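Long-range contacts in tryptophane-5-halogenase (Microbispora sp. ATCC PTA-5024, PDB 5UAO), which catalyses, as a flavin-dependent halogenase, the chlorination of a tryptophan at carbon 5 during biosynthesis of the lanthipeptide NAI-107: residues A[42-47]-A[364-369]; A[258-263]-A[297-302]; A[293-298]-A[311-316]. All coordinates share one frame; numbering follows the deposited sequence.

In the fold
From the N terminus, the chain builds strand 31-35 of one mixed sheet and then helix 39-51. Contact 1 closes a loop of more than 300 residues when helix 358-372 returns to this helix. Contacts 2 and 3 both lie within that loop. Contact 2 pairs strand 258-264 with strand 293-299 in a second mixed sheet, and contact 3 lays helix 306-316 on strand 293-299 of the same sheet. They share Tyr-297 and Val-298, their centres lie about 8 Å apart, and contact 3 begins on the strand where contact 2 ends. Contact 1 stands apart, its centre about 29 Å from that of contact 2 and about 33 Å from that of contact 3.

Contact 1 of 3, residues A[42-47]-A[364-369]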
ATOM      1  N   TYR A  42       9.577 -22.525 -16.958  1.00 23.80           N
ATOM      2  CA  TYR A  42      11.020 -22.648 -16.634  1.00 25.81           C
ATOM      3  C   TYR A  42      11.419 -21.739 -15.481  1.00 29.42           C
ATOM      4  O   TYR A  42      12.152 -22.189 -14.576  1.00 26.27           O
ATOM      5  CB  TYR A  42      11.928 -22.520 -17.872  1.00 28.12           C
ATOM      6  CG  TYR A  42      11.969 -23.877 -18.650  1.00 24.78           C
ATOM      7  CD1 TYR A  42      12.733 -24.925 -18.189  1.00 28.34           C
ATOM      8  CD2 TYR A  42      11.177 -24.115 -19.755  1.00 26.25           C
ATOM      9  CE1 TYR A  42      12.715 -26.152 -18.813  1.00 29.44           C
ATOM     10  CE2 TYR A  42      11.183 -25.332 -20.406  1.00 28.77           C
ATOM     11  CZ  TYR A  42      11.976 -26.354 -19.910  1.00 33.39           C
ATOM     12  OH  TYR A  42      12.034 -27.575 -20.525  1.00 32.88           O
ATOM     13  N   LEU A  43      10.900 -20.505 -15.462  1.00 24.91           N
ATOM     14  CA  LEU A  43      11.191 -19.652 -14.365  1.00 22.76           C
ATOM     15  C   LEU A  43      10.644 -20.186 -13.064  1.00 23.16           C
ATOM     16  O   LEU A  43      11.299 -20.090 -12.029  1.00 24.46           O
ATOM     17  CB  LEU A  43      10.727 -18.215 -14.627  1.00 23.81           C
ATOM     18  CG  LEU A  43      11.380 -17.480 -15.802  1.00 22.76           C
ATOM     19  CD1 LEU A  43      10.661 -16.197 -15.990  1.00 25.22           C
ATOM     20  CD2 LEU A  43      12.883 -17.170 -15.586  1.00 26.54           C
ATOM     21  N   THR A  44       9.455 -20.772 -13.070  1.00 23.24           N
ATOM     22  CA  THR A  44       8.920 -21.347 -11.860  1.00 23.94           C
ATOM     23  C   THR A  44       9.741 -22.530 -11.402  1.00 26.45           C
ATOM     24  O   THR A  44      10.063 -22.612 -10.199  1.00 23.94           O
ATOM     25  CB  THR A  44       7.503 -21.893 -12.091  1.00 28.27           C
ATOM     26  OG1 THR A  44       6.688 -20.823 -12.539  1.00 26.79           O
ATOM     27  CG2 THR A  44       6.940 -22.454 -10.839  1.00 31.54           C
ATOM     28  N   ALA A  45      10.087 -23.433 -12.323  1.00 24.59           N
ATOM     29  CA  ALA A  45      10.861 -24.626 -11.940  1.00 28.52           C
ATOM     30  C   ALA A  45      12.269 -24.244 -11.382  1.00 27.32           C
ATOM     31  O   ALA A  45      12.709 -24.795 -10.383  1.00 24.70           O
ATOM     32  CB  ALA A  45      11.005 -25.545 -13.143  1.00 29.11           C
ATOM     33  N   LEU A  46      12.912 -23.248 -11.994  1.00 26.44           N
ATOM     34  CA  LEU A  46      14.216 -22.786 -11.524  1.00 28.52           C
ATOM     35  C   LEU A  46      14.127 -22.138 -10.138  1.00 28.40           C
ATOM     36  O   LEU A  46      15.014 -22.330  -9.326  1.00 25.68           O
ATOM     37  CB  LEU A  46      14.838 -21.827 -12.535  1.00 27.34           C
ATOM     38  CG  LEU A  46      15.308 -22.532 -13.774  1.00 28.56           C
ATOM     39  CD1 LEU A  46      15.563 -21.534 -14.877  1.00 29.32           C
ATOM     40  CD2 LEU A  46      16.605 -23.256 -13.473  1.00 31.70           C
ATOM     41  N   ALA A  47      13.045 -21.373  -9.892  1.00 25.89           N
ATOM     42  CA  ALA A  47      12.830 -20.734  -8.601  1.00 28.86           C
ATOM     43  C   ALA A  47      12.568 -21.758  -7.493  1.00 29.93           C
ATOM     44  O   ALA A  47      13.152 -21.594  -6.382  1.00 27.68           O
ATOM     45  CB  ALA A  47      11.696 -19.742  -8.671  1.00 32.24           C
ATOM     46  N   THR A 364       6.538 -12.127 -10.085  1.00 25.20           N
ATOM     47  CA  THR A 364       5.801 -11.851  -8.867  1.00 26.21           C
ATOM     48  C   THR A 364       5.019 -13.065  -8.400  1.00 27.55           C
ATOM     49  O   THR A 364       5.052 -13.404  -7.209  1.00 30.18           O
ATOM     50  CB  THR A 364       4.769 -10.670  -9.109  1.00 25.97           C
ATOM     51  OG1 THR A 364       5.449  -9.475  -9.557  1.00 27.03           O
ATOM     52  CG2 THR A 364       4.031 -10.380  -7.889  1.00 26.48           C
ATOM     53  N   ALA A 365       4.290 -13.724  -9.316  1.00 24.56           N
ATOM     54  CA  ALA A 365       3.579 -14.970  -9.001  1.00 23.62           C
ATOM     55  C   ALA A 365       4.526 -16.066  -8.486  1.00 25.94           C
ATOM     56  O   ALA A 365       4.211 -16.771  -7.513  1.00 27.66           O
ATOM     57  CB  ALA A 365       2.810 -15.474 -10.239  1.00 24.55           C
ATOM     58  N   VAL A 366       5.689 -16.179  -9.113  1.00 24.98           N
ATOM     59  CA  VAL A 366       6.726 -17.133  -8.650  1.00 27.17           C
ATOM     60  C   VAL A 366       7.169 -16.853  -7.223  1.00 27.66           C
ATOM     61  O   VAL A 366       7.316 -17.785  -6.409  1.00 27.43           O
ATOM     62  CB  VAL A 366       7.899 -17.163  -9.610  1.00 25.24           C
ATOM     63  CG1 VAL A 366       9.072 -17.995  -9.105  1.00 25.59           C
ATOM     64  CG2 VAL A 366       7.446 -17.786 -10.943  1.00 27.20           C
ATOM     65  N   GLN A 367       7.385 -15.586  -6.897  1.00 27.82           N
ATOM     66  CA  GLN A 367       7.838 -15.271  -5.517  1.00 25.90           C
ATOM     67  C   GLN A 367       6.792 -15.585  -4.530  1.00 26.76           C
ATOM     68  O   GLN A 367       7.064 -16.020  -3.427  1.00 27.73           O
ATOM     69  CB  GLN A 367       8.294 -13.803  -5.360  1.00 27.95           C
ATOM     70  CG  GLN A 367       9.602 -13.594  -5.971  1.00 33.50           C
ATOM     71  CD  GLN A 367      10.050 -12.178  -5.797  1.00 38.40           C
ATOM     72  OE1 GLN A 367       9.920 -11.330  -6.712  1.00 42.55           O
ATOM     73  NE2 GLN A 367      10.506 -11.890  -4.608  1.00 37.44           N
ATOM     74  N   ILE A 368       5.549 -15.327  -4.897  1.00 27.12           N
ATOM     75  CA  ILE A 368       4.410 -15.690  -4.064  1.00 28.05           C
ATOM     76  C   ILE A 368       4.366 -17.198  -3.795  1.00 28.47           C
ATOM     77  O   ILE A 368       4.295 -17.648  -2.628  1.00 31.93           O
ATOM     78  CB  ILE A 368       3.093 -15.194  -4.709  1.00 27.86           C
ATOM     79  CG1 ILE A 368       3.023 -13.659  -4.645  1.00 28.59           C
ATOM     80  CG2 ILE A 368       1.847 -15.771  -4.062  1.00 32.64           C
ATOM     81  CD1 ILE A 368       1.830 -13.112  -5.377  1.00 27.25           C
ATOM     82  N   LEU A 369       4.443 -17.973  -4.854  1.00 26.05           N
ATOM     83  CA  LEU A 369       4.404 -19.427  -4.727  1.00 24.63           C
ATOM     84  C   LEU A 369       5.561 -19.926  -3.893  1.00 26.15           C
ATOM     85  O   LEU A 369       5.405 -20.756  -2.985  1.00 26.79           O
ATOM     86  CB  LEU A 369       4.489 -20.053  -6.109  1.00 26.83           C
ATOM     87  CG  LEU A 369       4.661 -21.615  -6.135  1.00 27.43           C
ATOM     88  CD1 LEU A 369       3.419 -22.275  -5.559  1.00 31.30           C
ATOM     89  CD2 LEU A 369       4.942 -22.083  -7.537  1.00 29.34           C
TER
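Thr-44 and Val-366 meet in a buried helix-helix contact, where helix 39-51 is approached by helix 358-372 from far along the chain. Helix 39-51 follows strand 31-35 and a glycine-rich turn, consistent with the GxGxxG strand-turn-helix of a Rossmann-type FAD-binding fold. The axes of the two segments approach to 9.9 Å and run 32° from parallel. No hydrogen bond joins them; the contact is made by short and branched side chains. Val-366 points its beta-branch at the neighbouring helix. CG2 lies beside the backbone N and reaches Thr-44 OG1 at 3.5 Å, while CG1 approaches Leu-43 O at 4.2 Å. Thr-44 presents two different tips. Its OG1 is engaged within its own helix, bonded to Ala-40 O, which helps a polar residue lie among apolar neighbours. Its CG2, anti to the backbone N, meets Leu-369 CD2 at 3.9 Å, the two side chains crossing at about a right angle. Ala-47 also faces the second helix, where a small residue suits so close a backbone approach: Thr-44 CA and Val-366 CA are 5.7 Å apart. Around this pair, helix 76-85 supplies Phe-81 against Val-366 and Tyr-85 against Ala-47. Leu-43 turns to Met-78 and Leu-185, the latter on helix 178-191, and Thr-44 also touches Cys-231 and Val-344, in loops next to strands 227-230 and 341-343 of the sheet.

Contact 2 of 3, residues A[258-263]-A[297-302]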
ATOM      1  N   ALA A 258      -4.912  -9.491 -31.150  1.00 27.38           N
ATOM      2  CA  ALA A 258      -4.058 -10.177 -32.103  1.00 25.91           C
ATOM      3  C   ALA A 258      -2.807  -9.376 -32.334  1.00 26.96           C
ATOM      4  O   ALA A 258      -2.811  -8.163 -32.136  1.00 23.57           O
ATOM      5  CB  ALA A 258      -4.805 -10.415 -33.440  1.00 25.79           C
ATOM      6  N   ALA A 259      -1.744 -10.081 -32.742  1.00 26.15           N
ATOM      7  CA  ALA A 259      -0.524  -9.460 -33.199  1.00 27.17           C
ATOM      8  C   ALA A 259       0.076 -10.184 -34.396  1.00 25.01           C
ATOM      9  O   ALA A 259       0.174 -11.428 -34.447  1.00 27.51           O
ATOM     10  CB  ALA A 259       0.493  -9.447 -32.073  1.00 28.25           C
ATOM     11  N   VAL A 260       0.568  -9.400 -35.327  1.00 26.37           N
ATOM     12  CA  VAL A 260       1.346  -9.907 -36.437  1.00 26.38           C
ATOM     13  C   VAL A 260       2.814  -9.555 -36.123  1.00 25.09           C
ATOM     14  O   VAL A 260       3.187  -8.385 -36.011  1.00 22.82           O
ATOM     15  CB  VAL A 260       0.981  -9.224 -37.773  1.00 30.72           C
ATOM     16  CG1 VAL A 260       1.889  -9.746 -38.869  1.00 34.80           C
ATOM     17  CG2 VAL A 260      -0.432  -9.559 -38.184  1.00 38.51           C
ATOM     18  N   THR A 261       3.653 -10.558 -36.101  1.00 24.77           N
ATOM     19  CA  THR A 261       5.046 -10.321 -35.819  1.00 27.00           C
ATOM     20  C   THR A 261       5.968 -10.418 -37.039  1.00 31.07           C
ATOM     21  O   THR A 261       5.661 -11.106 -38.061  1.00 30.97           O
ATOM     22  CB  THR A 261       5.555 -11.319 -34.734  1.00 26.80           C
ATOM     23  OG1 THR A 261       5.472 -12.682 -35.205  1.00 28.17           O
ATOM     24  CG2 THR A 261       4.760 -11.136 -33.471  1.00 29.43           C
ATOM     25  N   GLY A 262       7.127  -9.781 -36.923  1.00 30.14           N
ATOM     26  CA  GLY A 262       8.106  -9.864 -37.997  1.00 29.71           C
ATOM     27  C   GLY A 262       9.441  -9.276 -37.551  1.00 31.15           C
ATOM     28  O   GLY A 262       9.543  -8.825 -36.425  1.00 24.57           O
ATOM     29  N   THR A 263      10.478  -9.318 -38.409  1.00 26.57           N
ATOM     30  CA  THR A 263      11.793  -8.722 -38.068  1.00 25.94           C
ATOM     31  C   THR A 263      12.183  -7.733 -39.140  1.00 27.97           C
ATOM     32  O   THR A 263      11.790  -7.891 -40.313  1.00 26.60           O
ATOM     33  CB  THR A 263      12.928  -9.797 -37.914  1.00 28.70           C
ATOM     34  OG1 THR A 263      13.164 -10.407 -39.175  1.00 32.37           O
ATOM     35  CG2 THR A 263      12.558 -10.921 -36.899  1.00 27.75           C
ATOM     36  N   TYR A 297       2.760  -5.838 -34.538  1.00 23.45           N
ATOM     37  CA  TYR A 297       1.570  -4.997 -34.640  1.00 23.50           C
ATOM     38  C   TYR A 297       0.425  -5.675 -33.905  1.00 22.68           C
ATOM     39  O   TYR A 297      -0.132  -6.690 -34.322  1.00 23.15           O
ATOM     40  CB  TYR A 297       1.231  -4.792 -36.105  1.00 23.15           C
ATOM     41  CG  TYR A 297       0.056  -3.956 -36.418  1.00 21.32           C
ATOM     42  CD1 TYR A 297      -0.631  -3.235 -35.439  1.00 22.81           C
ATOM     43  CD2 TYR A 297      -0.321  -3.763 -37.760  1.00 21.49           C
ATOM     44  CE1 TYR A 297      -1.711  -2.437 -35.777  1.00 22.12           C
ATOM     45  CE2 TYR A 297      -1.369  -2.944 -38.081  1.00 22.09           C
ATOM     46  CZ  TYR A 297      -2.024  -2.257 -37.107  1.00 23.67           C
ATOM     47  OH  TYR A 297      -3.083  -1.437 -37.448  1.00 25.07           O
ATOM     48  N   VAL A 298       0.177  -5.114 -32.740  1.00 22.47           N
ATOM     49  CA  VAL A 298      -0.925  -5.475 -31.881  1.00 23.31           C
ATOM     50  C   VAL A 298      -2.163  -4.708 -32.358  1.00 20.97           C
ATOM     51  O   VAL A 298      -2.179  -3.477 -32.404  1.00 21.49           O
ATOM     52  CB  VAL A 298      -0.578  -5.063 -30.397  1.00 24.70           C
ATOM     53  CG1 VAL A 298      -1.790  -5.176 -29.476  1.00 27.39           C
ATOM     54  CG2 VAL A 298       0.538  -5.949 -29.833  1.00 26.35           C
ATOM     55  N   PHE A 299      -3.198  -5.425 -32.665  1.00 22.73           N
ATOM     56  CA  PHE A 299      -4.404  -4.799 -33.291  1.00 22.21           C
ATOM     57  C   PHE A 299      -5.694  -5.409 -32.744  1.00 23.68           C
ATOM     58  O   PHE A 299      -5.666  -6.518 -32.195  1.00 23.25           O
ATOM     59  CB  PHE A 299      -4.364  -4.928 -34.851  1.00 23.61           C
ATOM     60  CG  PHE A 299      -4.324  -6.321 -35.388  1.00 24.60           C
ATOM     61  CD1 PHE A 299      -3.120  -7.016 -35.480  1.00 24.42           C
ATOM     62  CD2 PHE A 299      -5.441  -6.923 -35.903  1.00 25.05           C
ATOM     63  CE1 PHE A 299      -3.088  -8.295 -36.023  1.00 26.89           C
ATOM     64  CE2 PHE A 299      -5.432  -8.219 -36.401  1.00 25.27           C
ATOM     65  CZ  PHE A 299      -4.247  -8.910 -36.485  1.00 28.30           C
ATOM     66  N   SER A 300      -6.822  -4.701 -32.960  1.00 26.12           N
ATOM     67  CA  SER A 300      -8.180  -5.263 -32.813  1.00 28.63           C
ATOM     68  C   SER A 300      -8.628  -5.946 -34.067  1.00 26.85           C
ATOM     69  O   SER A 300      -8.813  -5.289 -35.129  1.00 26.28           O
ATOM     70  CB  SER A 300      -9.192  -4.160 -32.559  1.00 33.09           C
ATOM     71  OG  SER A 300     -10.486  -4.774 -32.693  1.00 34.43           O
ATOM     72  N   SER A 301      -8.824  -7.256 -33.996  1.00 28.23           N
ATOM     73  CA  SER A 301      -9.250  -8.013 -35.175  1.00 32.19           C
ATOM     74  C   SER A 301     -10.686  -7.560 -35.626  1.00 33.06           C
ATOM     75  O   SER A 301     -11.063  -7.698 -36.791  1.00 35.96           O
ATOM     76  CB  SER A 301      -9.190  -9.520 -34.927  1.00 35.89           C
ATOM     77  OG  SER A 301     -10.144  -9.861 -33.962  1.00 40.90           O
ATOM     78  N   ALA A 302     -11.426  -6.932 -34.719  1.00 29.38           N
ATOM     79  CA  ALA A 302     -12.730  -6.382 -35.093  1.00 33.17           C
ATOM     80  C   ALA A 302     -12.559  -5.194 -36.034  1.00 36.51           C
ATOM     81  O   ALA A 302     -13.475  -4.866 -36.812  1.00 37.12           O
ATOM     82  CB  ALA A 302     -13.489  -5.989 -33.838  1.00 34.58           C
TER
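Phe-299 folds its ring back over Ala-258, its partner in a hydrogen-bonded antiparallel pair. At CB the chain turns so that CG falls between the backbone N and the carbonyl carbon (chi1 60°), which carries the ring across to the neighbouring strand instead of straight out from the sheet. CG and CD1 pass near Ala-258 O, with CD1 at 3.5 Å. Next, CE1 meets Val-260 CG2 at 3.6 Å. CE2 lies 3.7 Å from Ala-258 CB, and at the tip CZ comes 3.4 Å from the same CB. That methyl lies over one ring face as a CH-pi contact, 3.8 Å from the centroid; alanine suits the place because a bare methyl lets the ring lie close. Were Phe-299 exchanged for an alanine, the Ala-258 methyl would probably lose the ring it lies on, and a gap is likely to open beside Val-260 CG2. Ala-258 and Phe-299 exchange two backbone bonds, as do Val-260 and Tyr-297, each N donating to the other residue's O. Helix 306-316 packs on the face bearing Phe-299 and Val-260. The reverse face bears Ala-259 and Val-298, where the small Ala-259 touches FAD. The arrangement is that of a regular antiparallel strand pair, here within a mixed sheet beside the flavin.

Contact 3 of 3, residues A[293-298]-A[311-316]; sequences DHLGYV and AEMARR
Tyr-297 and Met-313 lie side by side but head opposite ways, the ring reaching out from strand 293-299 and the thioether reaching back to it from helix 306-316, which packs across the sheet face bearing Leu-295 and Tyr-297. Met-313 has CG anti to the backbone N (chi1 -176°) and stays extended to its end. This straight chain carries SD past Tyr-297 CB at 3.9 Å. CE then meets the root of the leucine, 3.5 Å from Leu-295 CB, and comes near Gly-296 N. Methionine suits this role, since a long unbranched chain can run alongside the tyrosine and still set its methyl on the strand, where Gly-296 has no side chain. Glu-312 stands at the far end of the ring. Its side chain crosses that of Tyr-297 at about a right angle, with ring and carboxylate planes 78° apart. OE1 lies at the ring edge, near the ring plane, and accepts a hydrogen bond from Tyr-297 OH, 2.7 Å from OE1; the hydroxyl comes in 44° above the carboxylate plane. Tyrosine is fitting here because its ring spans the apolar layer and ends in a hydroxyl. That hydroxyl is gripped twice, giving to Glu-312 and receiving from Ala-281 N, while Glu-312 OE2 takes Asn-280 N. Two donors thus meet the buried carboxylate, one on each oxygen, probably favouring its ionised form and tying helix, strand and the turn between strands 274-279 and 282-288 together.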
ATOM      1  N   ASP A 293      15.808  -5.895 -35.470  1.00 26.73           N
ATOM      2  CA  ASP A 293      14.658  -5.385 -34.732  1.00 26.01           C
ATOM      3  C   ASP A 293      13.520  -6.415 -34.840  1.00 28.80           C
ATOM      4  O   ASP A 293      13.205  -6.900 -35.928  1.00 27.11           O
ATOM      5  CB  ASP A 293      14.225  -4.045 -35.236  1.00 26.63           C
ATOM      6  CG  ASP A 293      15.100  -2.899 -34.744  1.00 27.07           C
ATOM      7  OD1 ASP A 293      15.768  -3.013 -33.708  1.00 26.99           O
ATOM      8  OD2 ASP A 293      15.008  -1.800 -35.315  1.00 26.24           O
ATOM      9  N   HIS A 294      12.938  -6.768 -33.674  1.00 25.35           N
ATOM     10  CA  HIS A 294      11.759  -7.618 -33.594  1.00 24.47           C
ATOM     11  C   HIS A 294      10.511  -6.716 -33.428  1.00 26.66           C
ATOM     12  O   HIS A 294      10.424  -5.867 -32.542  1.00 24.47           O
ATOM     13  CB  HIS A 294      11.858  -8.578 -32.470  1.00 26.40           C
ATOM     14  CG  HIS A 294      12.885  -9.629 -32.666  1.00 26.21           C
ATOM     15  ND1 HIS A 294      12.969 -10.727 -31.843  1.00 27.42           N
ATOM     16  CD2 HIS A 294      13.849  -9.788 -33.602  1.00 25.34           C
ATOM     17  CE1 HIS A 294      13.903 -11.552 -32.296  1.00 25.83           C
ATOM     18  NE2 HIS A 294      14.517 -10.948 -33.293  1.00 27.28           N
ATOM     19  N   LEU A 295       9.556  -6.901 -34.318  1.00 23.23           N
ATOM     20  CA  LEU A 295       8.390  -6.047 -34.350  1.00 22.81           C
ATOM     21  C   LEU A 295       7.105  -6.856 -34.127  1.00 22.91           C
ATOM     22  O   LEU A 295       7.021  -8.035 -34.468  1.00 19.73           O
ATOM     23  CB  LEU A 295       8.337  -5.320 -35.703  1.00 25.64           C
ATOM     24  CG  LEU A 295       9.121  -4.034 -35.778  1.00 27.59           C
ATOM     25  CD1 LEU A 295      10.604  -4.243 -35.780  1.00 31.63           C
ATOM     26  CD2 LEU A 295       8.765  -3.348 -37.079  1.00 28.65           C
ATOM     27  N   GLY A 296       6.074  -6.164 -33.630  1.00 22.36           N
ATOM     28  CA  GLY A 296       4.745  -6.741 -33.555  1.00 23.48           C
ATOM     29  C   GLY A 296       3.641  -5.703 -33.566  1.00 23.27           C
ATOM     30  O   GLY A 296       3.603  -4.798 -32.727  1.00 21.95           O
ATOM     31  N   TYR A 297       2.760  -5.838 -34.538  1.00 23.45           N
ATOM     32  CA  TYR A 297       1.570  -4.997 -34.640  1.00 23.50           C
ATOM     33  C   TYR A 297       0.425  -5.675 -33.905  1.00 22.68           C
ATOM     34  O   TYR A 297      -0.132  -6.690 -34.322  1.00 23.15           O
ATOM     35  CB  TYR A 297       1.231  -4.792 -36.105  1.00 23.15           C
ATOM     36  CG  TYR A 297       0.056  -3.956 -36.418  1.00 21.32           C
ATOM     37  CD1 TYR A 297      -0.631  -3.235 -35.439  1.00 22.81           C
ATOM     38  CD2 TYR A 297      -0.321  -3.763 -37.760  1.00 21.49           C
ATOM     39  CE1 TYR A 297      -1.711  -2.437 -35.777  1.00 22.12           C
ATOM     40  CE2 TYR A 297      -1.369  -2.944 -38.081  1.00 22.09           C
ATOM     41  CZ  TYR A 297      -2.024  -2.257 -37.107  1.00 23.67           C
ATOM     42  OH  TYR A 297      -3.083  -1.437 -37.448  1.00 25.07           O
ATOM     43  N   VAL A 298       0.177  -5.114 -32.740  1.00 22.47           N
ATOM     44  CA  VAL A 298      -0.925  -5.475 -31.881  1.00 23.31           C
ATOM     45  C   VAL A 298      -2.163  -4.708 -32.358  1.00 20.97           C
ATOM     46  O   VAL A 298      -2.179  -3.477 -32.404  1.00 21.49           O
ATOM     47  CB  VAL A 298      -0.578  -5.063 -30.397  1.00 24.70           C
ATOM     48  CG1 VAL A 298      -1.790  -5.176 -29.476  1.00 27.39           C
ATOM     49  CG2 VAL A 298       0.538  -5.949 -29.833  1.00 26.35           C
ATOM     50  N   ALA A 311      -0.194  -5.827 -44.056  1.00 28.85           N
ATOM     51  CA  ALA A 311       0.072  -4.878 -45.143  1.00 32.76           C
ATOM     52  C   ALA A 311       0.397  -3.471 -44.634  1.00 32.70           C
ATOM     53  O   ALA A 311       1.271  -2.784 -45.190  1.00 28.63           O
ATOM     54  CB  ALA A 311      -1.099  -4.805 -46.153  1.00 35.69           C
ATOM     55  N   GLU A 312      -0.336  -3.038 -43.592  1.00 27.78           N
ATOM     56  CA  GLU A 312      -0.086  -1.761 -42.941  1.00 28.16           C
ATOM     57  C   GLU A 312       1.327  -1.767 -42.307  1.00 29.01           C
ATOM     58  O   GLU A 312       2.079  -0.816 -42.398  1.00 26.58           O
ATOM     59  CB  GLU A 312      -1.130  -1.469 -41.911  1.00 25.38           C
ATOM     60  CG  GLU A 312      -1.063  -0.058 -41.397  1.00 26.71           C
ATOM     61  CD  GLU A 312      -1.827   0.138 -40.122  1.00 28.46           C
ATOM     62  OE1 GLU A 312      -2.878  -0.539 -39.950  1.00 27.32           O
ATOM     63  OE2 GLU A 312      -1.457   1.060 -39.335  1.00 29.28           O
ATOM     64  N   MET A 313       1.645  -2.830 -41.628  1.00 29.77           N
ATOM     65  CA  MET A 313       2.927  -2.931 -40.956  1.00 31.00           C
ATOM     66  C   MET A 313       4.090  -2.791 -41.969  1.00 26.83           C
ATOM     67  O   MET A 313       5.095  -2.139 -41.689  1.00 29.68           O
ATOM     68  CB  MET A 313       2.961  -4.295 -40.244  1.00 29.13           C
ATOM     69  CG  MET A 313       4.179  -4.547 -39.414  1.00 33.78           C
ATOM     70  SD  MET A 313       3.988  -6.126 -38.527  1.00 32.85           S
ATOM     71  CE  MET A 313       5.378  -6.049 -37.470  1.00 29.20           C
ATOM     72  N   ALA A 314       3.956  -3.445 -43.115  1.00 27.20           N
ATOM     73  CA  ALA A 314       4.936  -3.310 -44.189  1.00 29.62           C
ATOM     74  C   ALA A 314       4.939  -1.915 -44.821  1.00 31.27           C
ATOM     75  O   ALA A 314       5.990  -1.421 -45.216  1.00 34.64           O
ATOM     76  CB  ALA A 314       4.780  -4.414 -45.232  1.00 32.94           C
ATOM     77  N   ARG A 315       3.805  -1.217 -44.866  1.00 32.23           N
ATOM     78  CA  ARG A 315       3.886   0.170 -45.250  1.00 32.12           C
ATOM     79  C   ARG A 315       4.661   1.009 -44.264  1.00 32.04           C
ATOM     80  O   ARG A 315       5.448   1.886 -44.673  1.00 30.08           O
ATOM     81  CB  ARG A 315       2.494   0.797 -45.492  1.00 34.28           C
ATOM     82  CG  ARG A 315       1.831   0.284 -46.790  1.00 40.25           C
ATOM     83  CD  ARG A 315       0.545   1.071 -47.156  1.00 41.49           C
ATOM     84  NE  ARG A 315      -0.495   1.008 -46.109  1.00 44.31           N
ATOM     85  CZ  ARG A 315      -1.369  -0.007 -45.967  1.00 45.10           C
ATOM     86  NH1 ARG A 315      -1.347  -1.021 -46.793  1.00 41.36           N
ATOM     87  NH2 ARG A 315      -2.297   0.009 -45.015  1.00 48.21           N
ATOM     88  N   ARG A 316       4.389   0.811 -42.962  1.00 27.21           N
ATOM     89  CA  ARG A 316       4.942   1.674 -41.958  1.00 29.17           C
ATOM     90  C   ARG A 316       6.456   1.355 -41.706  1.00 27.87           C
ATOM     91  O   ARG A 316       7.214   2.237 -41.324  1.00 24.69           O
ATOM     92  CB  ARG A 316       4.123   1.570 -40.657  1.00 32.53           C
ATOM     93  CG  ARG A 316       4.636   2.433 -39.539  1.00 38.80           C
ATOM     94  CD  ARG A 316       4.473   3.933 -39.810  1.00 42.57           C
ATOM     95  NE  ARG A 316       5.029   4.720 -38.707  1.00 46.09           N
ATOM     96  CZ  ARG A 316       6.339   4.812 -38.404  1.00 55.23           C
ATOM     97  NH1 ARG A 316       7.285   4.163 -39.097  1.00 56.71           N
ATOM     98  NH2 ARG A 316       6.734   5.575 -37.382  1.00 54.69           N
TER